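Local coordinates for protein TRAP dicarboxylate transporter, DctP subunit (Anaerococcus prevoti, PDB 4N91) that binds D-glucuronate, in either anomeric form, as the extracytoplasmic solute-binding subunit of what is probably a TRAP-type uptake system, at residues 170-175 against 209-214; 152-157 against 213-218. All coordinates share one frame; numbering follows the deposited sequence.

Contact 1: residues 170-175 against 209-214. With BDP (beta-D-glucopyranuronic acid), chain C.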
ATOM      1  N   SER A 170     -16.903  16.639   6.286  1.00 19.76           N
ATOM      2  CA  SER A 170     -18.115  16.985   5.561  1.00 24.12           C
ATOM      3  C   SER A 170     -17.896  18.167   4.617  1.00 21.34           C
ATOM      4  O   SER A 170     -17.375  19.207   5.013  1.00 25.23           O
ATOM      5  CB  SER A 170     -19.233  17.324   6.554  1.00 34.59           C
ATOM      6  OG  SER A 170     -20.379  17.786   5.868  1.00 38.72           O
ATOM      7  N   GLY A 171     -18.282  17.996   3.361  1.00 25.16           N
ATOM      8  CA  GLY A 171     -18.111  19.047   2.372  1.00 30.36           C
ATOM      9  C   GLY A 171     -16.692  19.172   1.828  1.00 29.24           C
ATOM     10  O   GLY A 171     -16.392  20.098   1.057  1.00 29.53           O
ATOM     11  N   LEU A 172     -15.804  18.276   2.248  1.00 20.85           N
ATOM     12  CA  LEU A 172     -14.450  18.240   1.676  1.00 21.05           C
ATOM     13  C   LEU A 172     -14.377  17.178   0.584  1.00 17.06           C
ATOM     14  O   LEU A 172     -15.136  16.190   0.583  1.00 21.08           O
ATOM     15  CB  LEU A 172     -13.394  17.905   2.731  1.00 18.11           C
ATOM     16  CG  LEU A 172     -13.273  18.843   3.939  1.00 23.72           C
ATOM     17  CD1 LEU A 172     -12.073  18.439   4.778  1.00 21.13           C
ATOM     18  CD2 LEU A 172     -13.184  20.280   3.498  1.00 24.97           C
ATOM     19  N   LYS A 173     -13.442  17.371  -0.333  1.00 14.27           N
ATOM     20  CA  LYS A 173     -13.117  16.388  -1.350  1.00 15.44           C
ATOM     21  C   LYS A 173     -11.750  15.834  -0.973  1.00 14.58           C
ATOM     22  O   LYS A 173     -10.759  16.581  -0.926  1.00 14.76           O
ATOM     23  CB  LYS A 173     -12.993  17.062  -2.719  1.00 17.48           C
ATOM     24  CG  LYS A 173     -14.303  17.658  -3.226  1.00 22.25           C
ATOM     25  CD  LYS A 173     -14.126  18.200  -4.632  1.00 24.72           C
ATOM     26  CE  LYS A 173     -15.331  19.007  -5.087  1.00 29.18           C
ATOM     27  NZ  LYS A 173     -15.227  19.326  -6.547  1.00 26.67           N
ATOM     28  N   ILE A 174     -11.701  14.539  -0.671  1.00 13.37           N
ATOM     29  CA  ILE A 174     -10.488  13.912  -0.174  1.00 11.23           C
ATOM     30  C   ILE A 174     -10.014  12.913  -1.199  1.00 10.76           C
ATOM     31  O   ILE A 174     -10.790  12.062  -1.627  1.00 13.32           O
ATOM     32  CB  ILE A 174     -10.749  13.175   1.151  1.00 13.33           C
ATOM     33  CG1 ILE A 174     -11.247  14.168   2.207  1.00 15.88           C
ATOM     34  CG2 ILE A 174      -9.524  12.419   1.596  1.00 16.50           C
ATOM     35  CD1 ILE A 174     -10.247  15.257   2.587  1.00 14.48           C
ATOM     36  N   ARG A 175      -8.750  13.000  -1.595  1.00 11.16           N
ATOM     37  CA  ARG A 175      -8.206  12.034  -2.552  1.00 11.59           C
ATOM     38  C   ARG A 175      -8.072  10.671  -1.887  1.00 11.98           C
ATOM     39  O   ARG A 175      -7.658  10.564  -0.711  1.00 12.19           O
ATOM     40  CB  ARG A 175      -6.848  12.482  -3.096  1.00 11.61           C
ATOM     41  CG  ARG A 175      -6.229  11.504  -4.072  1.00 10.36           C
ATOM     42  CD  ARG A 175      -5.303  10.483  -3.402  1.00 11.74           C
ATOM     43  NE  ARG A 175      -4.773   9.511  -4.337  1.00 11.28           N
ATOM     44  CZ  ARG A 175      -3.883   8.585  -4.005  1.00 13.27           C
ATOM     45  NH1 ARG A 175      -3.442   8.527  -2.753  1.00 12.00           N
ATOM     46  NH2 ARG A 175      -3.440   7.730  -4.915  1.00 11.52           N
ATOM     47  N   ILE A 209      -8.109  21.447  -6.225  1.00 14.72           N
ATOM     48  CA  ILE A 209      -9.046  20.466  -6.762  1.00 16.43           C
ATOM     49  C   ILE A 209      -9.508  19.485  -5.683  1.00 15.83           C
ATOM     50  O   ILE A 209     -10.635  18.998  -5.714  1.00 16.70           O
ATOM     51  CB  ILE A 209      -8.366  19.745  -7.938  1.00 21.88           C
ATOM     52  CG1 ILE A 209      -8.494  20.626  -9.180  1.00 32.90           C
ATOM     53  CG2 ILE A 209      -8.931  18.393  -8.171  1.00 28.83           C
ATOM     54  CD1 ILE A 209      -7.611  20.155 -10.311  1.00 36.61           C
ATOM     55  N   ILE A 210      -8.626  19.217  -4.725  1.00 14.55           N
ATOM     56  CA  ILE A 210      -8.963  18.434  -3.537  1.00 13.66           C
ATOM     57  C   ILE A 210      -8.576  19.238  -2.300  1.00 14.59           C
ATOM     58  O   ILE A 210      -7.704  20.097  -2.371  1.00 14.89           O
ATOM     59  CB  ILE A 210      -8.241  17.073  -3.505  1.00 12.72           C
ATOM     60  CG1 ILE A 210      -6.760  17.240  -3.808  1.00 15.10           C
ATOM     61  CG2 ILE A 210      -8.913  16.126  -4.481  1.00 13.50           C
ATOM     62  CD1 ILE A 210      -5.954  15.970  -3.699  1.00 16.62           C
ATOM     63  N   ASP A 211      -9.219  18.912  -1.185  1.00 14.74           N
ATOM     64  CA  ASP A 211      -9.021  19.568   0.093  1.00 14.67           C
ATOM     65  C   ASP A 211      -8.042  18.852   1.015  1.00 14.69           C
ATOM     66  O   ASP A 211      -7.639  19.394   2.044  1.00 14.48           O
ATOM     67  CB  ASP A 211     -10.375  19.685   0.786  1.00 14.88           C
ATOM     68  CG  ASP A 211     -11.353  20.522  -0.023  1.00 18.91           C
ATOM     69  OD1 ASP A 211     -11.037  21.714  -0.279  1.00 21.20           O
ATOM     70  OD2 ASP A 211     -12.398  19.982  -0.417  1.00 19.59           O
ATOM     71  N   GLY A 212      -7.659  17.640   0.639  1.00 13.98           N
ATOM     72  CA  GLY A 212      -6.851  16.801   1.487  1.00 12.89           C
ATOM     73  C   GLY A 212      -6.735  15.418   0.897  1.00 13.70           C
ATOM     74  O   GLY A 212      -7.196  15.143  -0.212  1.00 12.69           O
ATOM     75  N   ALA A 213      -6.092  14.539   1.645  1.00 11.09           N
ATOM     76  CA  ALA A 213      -5.840  13.189   1.192  1.00 11.08           C
ATOM     77  C   ALA A 213      -5.626  12.340   2.445  1.00 10.45           C
ATOM     78  O   ALA A 213      -5.896  12.784   3.576  1.00 12.56           O
ATOM     79  CB  ALA A 213      -4.626  13.140   0.252  1.00 11.50           C
ATOM     80  N   GLU A 214      -5.175  11.108   2.262  1.00 12.30           N
ATOM     81  CA  GLU A 214      -4.899  10.262   3.419  1.00 12.68           C
ATOM     82  C   GLU A 214      -3.808   9.291   3.092  1.00 12.49           C
ATOM     83  O   GLU A 214      -3.797   8.703   2.032  1.00 12.75           O
ATOM     84  CB  GLU A 214      -6.155   9.530   3.907  1.00 12.02           C
ATOM     85  CG  GLU A 214      -7.026   8.892   2.825  1.00 13.76           C
ATOM     86  CD  GLU A 214      -6.543   7.543   2.319  1.00 15.83           C
ATOM     87  OE1 GLU A 214      -6.417   7.388   1.073  1.00 15.26           O
ATOM     88  OE2 GLU A 214      -6.325   6.608   3.136  1.00 15.85           O
TER
HETATM   89  C1  BDP C 402       1.563   4.823  -0.477  0.66 11.04           C
HETATM   90  C2  BDP C 402       1.726   3.465  -0.987  0.66 10.84           C
HETATM   91  C3  BDP C 402       1.698   3.466  -2.488  0.66 11.12           C
HETATM   92  C4  BDP C 402       0.470   4.007  -2.984  0.66 11.11           C
HETATM   93  C5  BDP C 402       0.269   5.359  -2.420  0.66  9.51           C
HETATM   94  C6  BDP C 402      -1.119   5.942  -2.792  0.66 11.29           C
HETATM   95  O2  BDP C 402       3.143   3.185  -0.655  0.66 10.60           O
HETATM   96  O3  BDP C 402       1.901   2.105  -2.991  0.66 12.27           O
HETATM   97  O4  BDP C 402       0.375   4.028  -4.315  0.66 12.65           O
HETATM   98  O5  BDP C 402       0.313   5.325  -0.951  0.66 12.23           O
HETATM   99  O6A BDP C 402      -1.364   5.993  -4.017  0.66 12.50           O
HETATM  100  O1  BDP C 402       1.321   4.704   0.948  0.66 11.71           O
HETATM  101  O6B BDP C 402      -1.790   6.519  -1.907  0.66 13.00           O
HETATM  102  O   HOH W   1     -14.718  20.947  -1.159  1.00 42.27           O
HETATM  103  O   HOH W   2     -12.646  20.812  -6.456  1.00 24.70           O
HETATM  104  O   HOH W   3      -5.070   9.624  -0.262  1.00 14.69           O
HETATM  105  O   HOH W   4      -2.100  10.412  -0.435  1.00 14.86           O

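Contact 2: residues 152-157 against 213-218. With BDP (beta-D-glucopyranuronic acid), chain C.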
ATOM      1  N   GLY A 152       3.105   1.502   6.487  1.00 14.72           N
ATOM      2  CA  GLY A 152       2.607   2.143   7.698  1.00 15.95           C
ATOM      3  C   GLY A 152       1.098   2.175   7.775  1.00 15.61           C
ATOM      4  O   GLY A 152       0.433   1.270   7.282  1.00 14.67           O
ATOM      5  N   SER A 153       0.549   3.215   8.402  1.00 15.07           N
ATOM      6  CA  SER A 153      -0.887   3.388   8.499  1.00 14.03           C
ATOM      7  C   SER A 153      -1.298   4.670   7.773  1.00 16.00           C
ATOM      8  O   SER A 153      -0.484   5.578   7.608  1.00 16.23           O
ATOM      9  CB  SER A 153      -1.350   3.466   9.965  1.00 18.23           C
ATOM     10  OG  SER A 153      -0.852   4.634  10.585  1.00 23.33           O
ATOM     11  N   ARG A 154      -2.549   4.709   7.324  1.00 13.42           N
ATOM     12  CA  ARG A 154      -3.069   5.844   6.588  1.00 13.15           C
ATOM     13  C   ARG A 154      -3.957   6.692   7.480  1.00 14.01           C
ATOM     14  O   ARG A 154      -4.837   6.180   8.174  1.00 15.36           O
ATOM     15  CB  ARG A 154      -3.847   5.375   5.361  1.00 13.43           C
ATOM     16  CG  ARG A 154      -2.969   4.558   4.421  1.00 14.05           C
ATOM     17  CD  ARG A 154      -3.686   4.048   3.253  1.00 13.82           C
ATOM     18  NE  ARG A 154      -4.060   5.060   2.260  1.00 15.12           N
ATOM     19  CZ  ARG A 154      -3.352   5.354   1.177  1.00 16.52           C
ATOM     20  NH1 ARG A 154      -2.181   4.763   0.947  1.00 13.79           N
ATOM     21  NH2 ARG A 154      -3.824   6.250   0.319  1.00 14.88           N
ATOM     22  N   SER A 155      -3.699   7.991   7.470  1.00 12.00           N
ATOM     23  CA  SER A 155      -4.454   8.965   8.224  1.00 11.84           C
ATOM     24  C   SER A 155      -4.745  10.184   7.355  1.00 13.40           C
ATOM     25  O   SER A 155      -3.990  10.457   6.426  1.00 12.70           O
ATOM     26  CB  SER A 155      -3.622   9.447   9.400  1.00 14.79           C
ATOM     27  OG  SER A 155      -3.530   8.454  10.405  1.00 14.97           O
ATOM     28  N   PHE A 156      -5.765  10.965   7.732  1.00 13.47           N
ATOM     29  CA  PHE A 156      -6.155  12.159   6.976  1.00 10.87           C
ATOM     30  C   PHE A 156      -5.200  13.327   7.154  1.00 13.85           C
ATOM     31  O   PHE A 156      -4.737  13.620   8.264  1.00 14.42           O
ATOM     32  CB  PHE A 156      -7.573  12.578   7.378  1.00 12.37           C
ATOM     33  CG  PHE A 156      -8.617  11.596   6.944  1.00 12.57           C
ATOM     34  CD1 PHE A 156      -8.887  11.421   5.613  1.00 13.13           C
ATOM     35  CD2 PHE A 156      -9.319  10.827   7.875  1.00 14.54           C
ATOM     36  CE1 PHE A 156      -9.821  10.482   5.197  1.00 18.34           C
ATOM     37  CE2 PHE A 156     -10.246   9.912   7.463  1.00 16.90           C
ATOM     38  CZ  PHE A 156     -10.496   9.728   6.131  1.00 16.57           C
ATOM     39  N   TYR A 157      -4.952  14.037   6.067  1.00 11.85           N
ATOM     40  CA  TYR A 157      -4.293  15.338   6.156  1.00 11.12           C
ATOM     41  C   TYR A 157      -5.008  16.303   5.224  1.00 11.09           C
ATOM     42  O   TYR A 157      -5.523  15.935   4.168  1.00 13.19           O
ATOM     43  CB  TYR A 157      -2.797  15.270   5.845  1.00 10.63           C
ATOM     44  CG  TYR A 157      -2.373  14.518   4.586  1.00 11.39           C
ATOM     45  CD1 TYR A 157      -2.136  13.152   4.619  1.00 12.24           C
ATOM     46  CD2 TYR A 157      -2.183  15.183   3.376  1.00 12.35           C
ATOM     47  CE1 TYR A 157      -1.706  12.466   3.493  1.00 11.87           C
ATOM     48  CE2 TYR A 157      -1.775  14.511   2.247  1.00 12.44           C
ATOM     49  CZ  TYR A 157      -1.526  13.149   2.311  1.00 12.10           C
ATOM     50  OH  TYR A 157      -1.089  12.459   1.200  1.00 13.20           O
ATOM     51  N   ALA A 213      -6.092  14.539   1.645  1.00 11.09           N
ATOM     52  CA  ALA A 213      -5.840  13.189   1.192  1.00 11.08           C
ATOM     53  C   ALA A 213      -5.626  12.340   2.445  1.00 10.45           C
ATOM     54  O   ALA A 213      -5.896  12.784   3.576  1.00 12.56           O
ATOM     55  CB  ALA A 213      -4.626  13.140   0.252  1.00 11.50           C
ATOM     56  N   GLU A 214      -5.175  11.108   2.262  1.00 12.30           N
ATOM     57  CA  GLU A 214      -4.899  10.262   3.419  1.00 12.68           C
ATOM     58  C   GLU A 214      -3.808   9.291   3.092  1.00 12.49           C
ATOM     59  O   GLU A 214      -3.797   8.703   2.032  1.00 12.75           O
ATOM     60  CB  GLU A 214      -6.155   9.530   3.907  1.00 12.02           C
ATOM     61  CG  GLU A 214      -7.026   8.892   2.825  1.00 13.76           C
ATOM     62  CD  GLU A 214      -6.543   7.543   2.319  1.00 15.83           C
ATOM     63  OE1 GLU A 214      -6.417   7.388   1.073  1.00 15.26           O
ATOM     64  OE2 GLU A 214      -6.325   6.608   3.136  1.00 15.85           O
ATOM     65  N   ASN A 215      -2.857   9.159   4.010  1.00 11.08           N
ATOM     66  CA  ASN A 215      -1.710   8.335   3.743  1.00 11.72           C
ATOM     67  C   ASN A 215      -0.828   8.261   4.967  1.00 12.67           C
ATOM     68  O   ASN A 215      -1.121   8.856   5.998  1.00 12.45           O
ATOM     69  CB  ASN A 215      -0.889   8.919   2.585  1.00 11.96           C
ATOM     70  CG  ASN A 215      -0.355   7.842   1.682  1.00 12.98           C
ATOM     71  OD1 ASN A 215       0.261   6.880   2.149  1.00 12.95           O
ATOM     72  ND2 ASN A 215      -0.629   7.966   0.381  1.00 13.29           N
ATOM     73  N   ASN A 216       0.278   7.552   4.819  1.00 11.23           N
ATOM     74  CA  ASN A 216       1.325   7.587   5.807  1.00 10.18           C
ATOM     75  C   ASN A 216       2.118   8.897   5.736  1.00 14.15           C
ATOM     76  O   ASN A 216       1.895   9.739   4.865  1.00 13.87           O
ATOM     77  CB  ASN A 216       2.237   6.374   5.663  1.00 13.15           C
ATOM     78  CG  ASN A 216       2.938   6.313   4.317  1.00 11.28           C
ATOM     79  OD1 ASN A 216       3.545   7.306   3.849  1.00 14.81           O
ATOM     80  ND2 ASN A 216       2.823   5.166   3.653  1.00 13.14           N
ATOM     81  N   GLU A 217       3.060   9.063   6.649  1.00 15.13           N
ATOM     82  CA  GLU A 217       3.797  10.309   6.772  1.00 13.65           C
ATOM     83  C   GLU A 217       4.769  10.602   5.630  1.00 15.23           C
ATOM     84  O   GLU A 217       5.116  11.754   5.412  1.00 16.23           O
ATOM     85  CB  GLU A 217       4.541  10.346   8.094  1.00 15.24           C
ATOM     86  CG  GLU A 217       3.632  10.161   9.304  1.00 17.57           C
ATOM     87  CD  GLU A 217       3.496   8.718   9.789  1.00 18.15           C
ATOM     88  OE1 GLU A 217       3.516   7.763   8.976  1.00 15.67           O
ATOM     89  OE2 GLU A 217       3.370   8.547  11.034  1.00 18.18           O
HETATM   90  N   MSE A 218       5.186   9.567   4.911  0.55 15.88           N
HETATM   91  CA  MSE A 218       6.151   9.734   3.834  0.55 14.68           C
HETATM   92  C   MSE A 218       5.570  10.543   2.677  0.55 12.92           C
HETATM   93  O   MSE A 218       6.299  11.192   1.931  0.55 15.67           O
HETATM   94  CB  MSE A 218       6.675   8.373   3.368  0.55 16.17           C
HETATM   95  CG  MSE A 218       7.779   7.821   4.229  0.55 24.57           C
HETATM   96 SE   MSE A 218       9.376   8.772   3.788  0.55 33.28          SE
HETATM   97  CE  MSE A 218      10.205   7.748   2.356  0.55 16.95           C
TER
HETATM   98  C1  BDP C 402       1.563   4.823  -0.477  0.66 11.04           C
HETATM   99  C2  BDP C 402       1.726   3.465  -0.987  0.66 10.84           C
HETATM  100  C3  BDP C 402       1.698   3.466  -2.488  0.66 11.12           C
HETATM  101  C4  BDP C 402       0.470   4.007  -2.984  0.66 11.11           C
HETATM  102  C5  BDP C 402       0.269   5.359  -2.420  0.66  9.51           C
HETATM  103  C6  BDP C 402      -1.119   5.942  -2.792  0.66 11.29           C
HETATM  104  O2  BDP C 402       3.143   3.185  -0.655  0.66 10.60           O
HETATM  105  O3  BDP C 402       1.901   2.105  -2.991  0.66 12.27           O
HETATM  106  O4  BDP C 402       0.375   4.028  -4.315  0.66 12.65           O
HETATM  107  O5  BDP C 402       0.313   5.325  -0.951  0.66 12.23           O
HETATM  108  O6A BDP C 402      -1.364   5.993  -4.017  0.66 12.50           O
HETATM  109  O1  BDP C 402       1.321   4.704   0.948  0.66 11.71           O
HETATM  110  O6B BDP C 402      -1.790   6.519  -1.907  0.66 13.00           O
HETATM  111  O   HOH W   5       2.801   5.126   9.437  1.00 20.19           O
HETATM  112  O   HOH W   4      -2.100  10.412  -0.435  1.00 14.86           O

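Contact 1: residues 170-175 against 209-214
Asp-211 sets CG anti to its carbonyl carbon (chi1 -61°), which turns the carboxylate to the backbone N of Lys-173 across the contact; Arg-175, with CG anti to its own backbone N instead (chi1 179°), sends its chain on toward the sugar. The setting is one lobe of a family 7 solute-binding protein of the periplasmic binding protein fold, where strands 173-175 and 212-214 run roughly the same way, their axes 41° apart. Asp-211 holds both polar backbone atoms of Lys-173. OD2 accepts from Lys-173 N at 2.8 Å with the lone pair that faces away from OD1, and Asp-211 N returns a bond to Lys-173 O. On the outer side a water donates to both Gly-171 O and Asp-211 OD2, while Lys-173, its chain extended past CG, reaches a second water that also bonds Ile-209 O. Farther along, Arg-175 N donates to Gly-212 O at 3.0 Å. Leucine and isoleucine branches fill in between: CD2 of Leu-172 rests 3.9 Å from Asp-211 CB, CG2 of Ile-174 lies against Ala-213 CA, and CD1 of Ile-210 comes 3.7 Å from Arg-175 CB, with helix 201-207 also against Ile-210. Beyond CB the arginine leaves this hydrophobic part. A water accepts from both Arg-175 NH1 and Glu-214 N, which ties the side chain to the neighbouring strand, and Met-196 O takes a further bond from NH2. The guanidinium then meets the glucuronate carboxylate edge-on, carbon C6 in its plane, in a two-pronged grip: NH1 donates to O6B of the sugar at 2.7 Å and NH2 to O6A at 2.9 Å.

Contact 2: residues 152-157 against 213-218
Arg-154 and Glu-214 form the tight polar centre of this contact, gripping side-on with NE and NH2 each on a separate carboxylate oxygen. NE donates to OE2 at 2.9 Å, and NH2 meets OE1 within the guanidinium plane, although both nitrogens stand above the carboxylate plane because the two groups are turned 46° apart. The bend at chi3 (71°) swings the guanidinium back over Asn-215 CA, and His-237 also bonds OE2 of Glu-214. So braced, Arg-154 NH2 donates to O6B of the glucuronate at 3.0 Å and NH1 to the ring oxygen O5, which Asn-215 ND2 also reaches. An alanine in place of Arg-154 would probably leave the Glu-214 carboxylate held by His-237 without its arginine partner, and the sugar without one of its donors.

The strand pairing is also close. Antiparallel pairs Ser-155 with Asn-215 and Tyr-157 with Ala-213 each exchange two backbone bonds. Tyr-157, its CG lodged between backbone N and carbonyl carbon (chi1 48°), lays its ring across the neighbouring strand, CZ 3.7 Å from Ala-213 CB and Ala-213 O over one face; CD1 of Phe-156 touches Glu-214 CB at 3.7 Å.

Past Asn-215 the chains part and the contact loosens: Ser-153 O touches Asn-216 CA, and a water bridges Ser-153 N to Glu-217 OE1. Asn-216 turns to Ala-151 O through ND2, and its OD1 weakly caps the helix at Met-218 N. The arrangement is an antiparallel pairing of edge strand 212-215 with strand 154-158, whose Arg-154 and Asn-215 line the glucuronate pocket of this periplasmic binding protein fold.

Both contacts are largely buried and share strand 212-215, which pairs antiparallel with strand 154-158 in a mixed sheet and which strand 173-176 approaches in a roughly parallel sense. Contact 1 lies farther from the centre of the chain, about 19 Å against 11 Å, and its outer end, around Gly-171, Lys-173 and Ile-209, is exposed; contact 2 has no exposed residue among those that touch. Their chemistry follows: a backbone clamp and aliphatic filling in contact 1, regular sheet pairing and a salt bridge in contact 2. They converge on the sugar carboxylate, where Arg-175 NH1 and Arg-154 NH2 stand 3.8 Å apart, like charges whose repulsion the shared carboxylate is likely to offset.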